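PDB 3EFA: putative Acetyltransferase from Lactobacillus plantarum WCFS1, which probably transfers an acetyl group from acetyl-coenzyme A to an amino group of its substrate, as GNAT-family N-acetyltransferases do. Local coordinates for residues L51-Q54 with P55-I59. Residues are numbered along the deposited sequence; the frame is centred on the assembly and turned at random.
Sequences LYLQ and PDLPI
L51 and I59 pair across the two strands of a tight antiparallel beta hairpin, near its turn; two backbone hydrogen bonds join the strands here and a third closes the turn. I59 N donates to L51 O at 2.9 Å, an almost straight bond (168°). L53 N reaches L57 O at 3.1 Å, and at the tip L57 N closes the type I turn Q54-L57 on Q54 O, lying above that carbonyl plane. Between the first two bonds, Y52 and P58 form a non-hydrogen-bonded pair, their CA atoms 4.2 Å apart; the position asks no N-H of P58 toward Y52, and a proline is compatible with it.

Y52 slants across P58, with CE1 3.8 Å from CB of the proline, and its hydroxyl is hydrogen-bonded to N14. I59 CD1 touches two leucines, 3.9 Å from both L51 CD2 and L53 CG; chi1 of 66° sets CG1 between the backbone N and carbonyl carbon, alongside L51. Replacing I59 by alanine would remove CG1 and CD1 and is likely to leave a gap beside both leucines.

W88 of helix 88-102 packs on L51, L53 and I59, while A17 of helix 12-29 packs on Y52 and P58. Strand 48-52 runs between strand 5-9 and its hairpin partner 57-66, which strand 71-79 flanks on its far side.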
# COMPACT_ATOMS: atom_id res chain seq x y z
N LEU A 51 10.04 -20.33 15.46
CA LEU A 51 9.37 -21.29 16.35
C LEU A 51 10.04 -22.68 16.33
O LEU A 51 10.20 -23.29 15.27
CB LEU A 51 7.86 -21.41 16.01
CG LEU A 51 6.92 -22.18 16.97
CD1 LEU A 51 5.46 -21.67 16.94
CD2 LEU A 51 6.96 -23.73 16.79
N TYR A 52 10.44 -23.15 17.51
CA TYR A 52 11.15 -24.43 17.67
C TYR A 52 10.28 -25.49 18.40
O TYR A 52 9.68 -25.20 19.45
CB TYR A 52 12.42 -24.23 18.51
CG TYR A 52 13.45 -23.27 17.94
CD1 TYR A 52 14.57 -23.75 17.26
CD2 TYR A 52 13.34 -21.88 18.12
CE1 TYR A 52 15.54 -22.88 16.74
CE2 TYR A 52 14.31 -21.00 17.62
CZ TYR A 52 15.41 -21.51 16.93
OH TYR A 52 16.38 -20.66 16.43
N LEU A 53 10.20 -26.70 17.87
CA LEU A 53 9.57 -27.78 18.63
C LEU A 53 10.58 -28.32 19.63
O LEU A 53 10.25 -28.59 20.78
CB LEU A 53 9.10 -28.92 17.72
CG LEU A 53 7.85 -28.64 16.90
CD1 LEU A 53 7.32 -29.95 16.35
CD2 LEU A 53 6.80 -27.95 17.75
N GLN A 54 11.81 -28.46 19.17
CA GLN A 54 12.93 -28.79 20.03
C GLN A 54 14.03 -27.81 19.68
O GLN A 54 13.93 -27.08 18.69
CB GLN A 54 13.40 -30.23 19.77
CG GLN A 54 12.29 -31.26 19.70
CD GLN A 54 12.79 -32.59 19.15
OE1 GLN A 54 13.99 -32.77 18.92
NE2 GLN A 54 11.87 -33.52 18.92
N PRO A 55 15.10 -27.79 20.50
CA PRO A 55 16.24 -26.89 20.32
C PRO A 55 16.99 -27.16 19.02
O PRO A 55 17.68 -26.27 18.50
CB PRO A 55 17.14 -27.20 21.52
CG PRO A 55 16.20 -27.78 22.56
CD PRO A 55 15.15 -28.52 21.78
N ASP A 56 16.87 -28.38 18.50
CA ASP A 56 17.48 -28.70 17.21
C ASP A 56 16.46 -28.80 16.07
O ASP A 56 16.76 -29.37 15.02
CB ASP A 56 18.34 -29.98 17.29
CG ASP A 56 17.55 -31.23 17.71
OD1 ASP A 56 16.35 -31.12 18.08
OD2 ASP A 56 18.14 -32.34 17.68
N LEU A 57 15.27 -28.24 16.28
CA LEU A 57 14.20 -28.38 15.29
C LEU A 57 13.35 -27.11 15.07
O LEU A 57 12.19 -27.03 15.52
CB LEU A 57 13.31 -29.57 15.66
CG LEU A 57 12.25 -30.01 14.65
CD1 LEU A 57 12.88 -30.33 13.31
CD2 LEU A 57 11.47 -31.21 15.19
N PRO A 58 13.92 -26.12 14.36
CA PRO A 58 13.09 -24.97 13.97
C PRO A 58 12.09 -25.41 12.90
O PRO A 58 12.48 -26.19 12.03
CB PRO A 58 14.10 -23.98 13.39
CG PRO A 58 15.24 -24.82 12.90
CD PRO A 58 15.26 -26.09 13.74
N ILE A 59 10.84 -24.93 12.95
CA ILE A 59 9.83 -25.37 11.97
C ILE A 59 9.09 -24.26 11.20
O ILE A 59 8.54 -24.50 10.11
CB ILE A 59 8.78 -26.34 12.58
CG1 ILE A 59 7.93 -25.64 13.64
CG2 ILE A 59 9.45 -27.59 13.14
CD1 ILE A 59 6.64 -26.40 13.98